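Local coordinates for periplasmic binding protein (Pseudomonas aeruginosa, PDB 2R79) that binds heme in the periplasm and probably delivers it for uptake into the cell, at residues P140-L145 with A257-S262. Residues are numbered along the deposited sequence; the frame is centred on the assembly and turned at random.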
ATOM      1  N   PRO A 140      37.820 -14.765   1.367  1.00 36.72           N
ATOM      2  CA  PRO A 140      38.096 -15.018   2.785  1.00 34.51           C
ATOM      3  C   PRO A 140      37.035 -14.391   3.693  1.00 31.96           C
ATOM      4  O   PRO A 140      36.380 -13.419   3.316  1.00 31.64           O
ATOM      5  CB  PRO A 140      39.472 -14.390   2.975  1.00 34.34           C
ATOM      6  CG  PRO A 140      39.391 -13.190   2.079  1.00 36.82           C
ATOM      7  CD  PRO A 140      38.741 -13.749   0.823  1.00 36.17           C
ATOM      8  N   ALA A 141      36.871 -14.952   4.887  1.00 28.58           N
ATOM      9  CA  ALA A 141      35.890 -14.455   5.844  1.00 25.30           C
ATOM     10  C   ALA A 141      36.142 -12.986   6.189  1.00 24.04           C
ATOM     11  O   ALA A 141      37.251 -12.606   6.556  1.00 29.05           O
ATOM     12  CB  ALA A 141      35.930 -15.301   7.098  1.00 22.80           C
ATOM     13  N   PRO A 142      35.110 -12.141   6.085  1.00 22.34           N
ATOM     14  CA  PRO A 142      35.273 -10.716   6.394  1.00 19.35           C
ATOM     15  C   PRO A 142      35.213 -10.367   7.888  1.00 20.24           C
ATOM     16  O   PRO A 142      34.475 -10.997   8.656  1.00 20.15           O
ATOM     17  CB  PRO A 142      34.121 -10.082   5.630  1.00 18.03           C
ATOM     18  CG  PRO A 142      33.025 -11.110   5.824  1.00 17.41           C
ATOM     19  CD  PRO A 142      33.760 -12.415   5.553  1.00 19.29           C
ATOM     20  N   GLY A 143      35.992  -9.362   8.289  1.00 17.49           N
ATOM     21  CA  GLY A 143      35.969  -8.909   9.672  1.00 15.80           C
ATOM     22  C   GLY A 143      34.748  -8.014   9.825  1.00 15.26           C
ATOM     23  O   GLY A 143      34.580  -7.062   9.063  1.00 16.35           O
ATOM     24  N   VAL A 144      33.898  -8.298  10.807  1.00 14.50           N
ATOM     25  CA  VAL A 144      32.672  -7.527  10.988  1.00 11.82           C
ATOM     26  C   VAL A 144      32.387  -7.159  12.438  1.00 13.43           C
ATOM     27  O   VAL A 144      32.924  -7.767  13.364  1.00 13.26           O
ATOM     28  CB  VAL A 144      31.460  -8.337  10.436  1.00 12.31           C
ATOM     29  CG1 VAL A 144      30.149  -7.584  10.652  1.00 11.08           C
ATOM     30  CG2 VAL A 144      31.669  -8.630   8.952  1.00 11.38           C
ATOM     31  N   LEU A 145      31.546  -6.148  12.628  1.00 13.75           N
ATOM     32  CA  LEU A 145      31.136  -5.726  13.963  1.00 14.39           C
ATOM     33  C   LEU A 145      29.609  -5.740  14.009  1.00 13.62           C
ATOM     34  O   LEU A 145      28.954  -5.413  13.022  1.00 13.78           O
ATOM     35  CB  LEU A 145      31.644  -4.315  14.274  1.00 14.51           C
ATOM     36  CG  LEU A 145      33.150  -4.153  14.495  1.00 16.44           C
ATOM     37  CD1 LEU A 145      33.504  -2.676  14.562  1.00 13.45           C
ATOM     38  CD2 LEU A 145      33.554  -4.858  15.784  1.00 13.85           C
ATOM     39  N   ALA A 257      24.740 -14.041   2.724  1.00 20.99           N
ATOM     40  CA  ALA A 257      24.652 -13.614   1.326  1.00 20.59           C
ATOM     41  C   ALA A 257      25.282 -12.221   1.200  1.00 21.17           C
ATOM     42  O   ALA A 257      25.958 -11.916   0.212  1.00 23.19           O
ATOM     43  CB  ALA A 257      23.197 -13.583   0.863  1.00 18.64           C
ATOM     44  N   ALA A 258      25.065 -11.379   2.209  1.00 19.60           N
ATOM     45  CA  ALA A 258      25.635 -10.029   2.221  1.00 18.98           C
ATOM     46  C   ALA A 258      27.147 -10.087   2.488  1.00 20.55           C
ATOM     47  O   ALA A 258      27.899  -9.246   1.998  1.00 18.95           O
ATOM     48  CB  ALA A 258      24.959  -9.184   3.287  1.00 16.46           C
ATOM     49  N   PHE A 259      27.577 -11.083   3.268  1.00 20.02           N
ATOM     50  CA  PHE A 259      28.991 -11.258   3.608  1.00 19.83           C
ATOM     51  C   PHE A 259      29.821 -11.859   2.465  1.00 21.97           C
ATOM     52  O   PHE A 259      31.024 -11.614   2.374  1.00 23.77           O
ATOM     53  CB  PHE A 259      29.124 -12.133   4.862  1.00 17.73           C
ATOM     54  CG  PHE A 259      28.634 -11.469   6.134  1.00 15.62           C
ATOM     55  CD1 PHE A 259      28.416 -12.222   7.282  1.00 15.92           C
ATOM     56  CD2 PHE A 259      28.408 -10.094   6.186  1.00 16.31           C
ATOM     57  CE1 PHE A 259      27.977 -11.622   8.467  1.00 15.49           C
ATOM     58  CE2 PHE A 259      27.970  -9.480   7.364  1.00 15.27           C
ATOM     59  CZ  PHE A 259      27.755 -10.248   8.505  1.00 17.08           C
ATOM     60  N   TYR A 260      29.178 -12.651   1.607  1.00 21.81           N
ATOM     61  CA  TYR A 260      29.844 -13.268   0.455  1.00 19.88           C
ATOM     62  C   TYR A 260      28.991 -12.959  -0.764  1.00 20.73           C
ATOM     63  O   TYR A 260      28.335 -13.842  -1.309  1.00 19.84           O
ATOM     64  CB  TYR A 260      29.944 -14.786   0.622  1.00 17.08           C
ATOM     65  CG  TYR A 260      30.760 -15.217   1.803  1.00 15.09           C
ATOM     66  CD1 TYR A 260      30.190 -15.314   3.071  1.00 14.51           C
ATOM     67  CD2 TYR A 260      32.129 -15.458   1.671  1.00 15.68           C
ATOM     68  CE1 TYR A 260      30.968 -15.634   4.184  1.00 13.78           C
ATOM     69  CE2 TYR A 260      32.910 -15.777   2.772  1.00 14.51           C
ATOM     70  CZ  TYR A 260      32.324 -15.863   4.025  1.00 15.70           C
ATOM     71  OH  TYR A 260      33.094 -16.193   5.115  1.00 18.97           O
ATOM     72  N   PRO A 261      28.996 -11.697  -1.212  1.00 23.35           N
ATOM     73  CA  PRO A 261      28.212 -11.251  -2.369  1.00 25.22           C
ATOM     74  C   PRO A 261      28.481 -11.963  -3.691  1.00 27.98           C
ATOM     75  O   PRO A 261      27.650 -11.920  -4.592  1.00 29.73           O
ATOM     76  CB  PRO A 261      28.516  -9.755  -2.435  1.00 22.50           C
ATOM     77  CG  PRO A 261      29.900  -9.667  -1.891  1.00 22.43           C
ATOM     78  CD  PRO A 261      29.864 -10.613  -0.717  1.00 22.53           C
ATOM     79  N   SER A 262      29.636 -12.612  -3.801  1.00 31.64           N
ATOM     80  CA  SER A 262      30.003 -13.330  -5.021  1.00 35.15           C
ATOM     81  C   SER A 262      29.615 -14.797  -4.990  1.00 36.49           C
ATOM     82  O   SER A 262      30.200 -15.613  -5.700  1.00 39.18           O
ATOM     83  CB  SER A 262      31.506 -13.231  -5.268  1.00 33.57           C
ATOM     84  OG  SER A 262      31.879 -11.890  -5.494  1.00 40.75           O
TER
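P142 packs with one corner of its ring against F259 and another against Y260, where helix 248-259 ends, its ring crossing each side chain at about a right angle. Its CG lies 4.1 Å from F259 CB, and its CD is 4.0 Å from Y260 CZ. Two residues on, inside the strand, V144 CG2 rests 4.1 Å above the plane of the F259 ring, offset toward its rim; V144 CG1, anti to the backbone N (chi1 178°), comes to 4.2 Å from F259 CZ. At the other end A141 meets the phenol tip, its CA 3.4 Å from Y260 OH.

Both aromatic rings leave the backbone with CG anti to the carbonyl carbon, but Y260 is the first residue to depart from helical geometry (phi -129°, psi 72°); F259 reaches V144, while Y260 reaches A141. L168 of helix 163-170 packs on both V144 and F259, while W131, I132 and A135 of helix 111-135 touch Y260. The phenol oxygen is hydrogen-bonded to G172 O and Q136 NE2, and Q139 NE2 bonds F259 O.

Van der Waals contact, mostly apolar and without a hydrogen bond between the two segments, packs the helix end against the entry into strand 143-150, and the buried polar atoms find their partners in neighbouring loops.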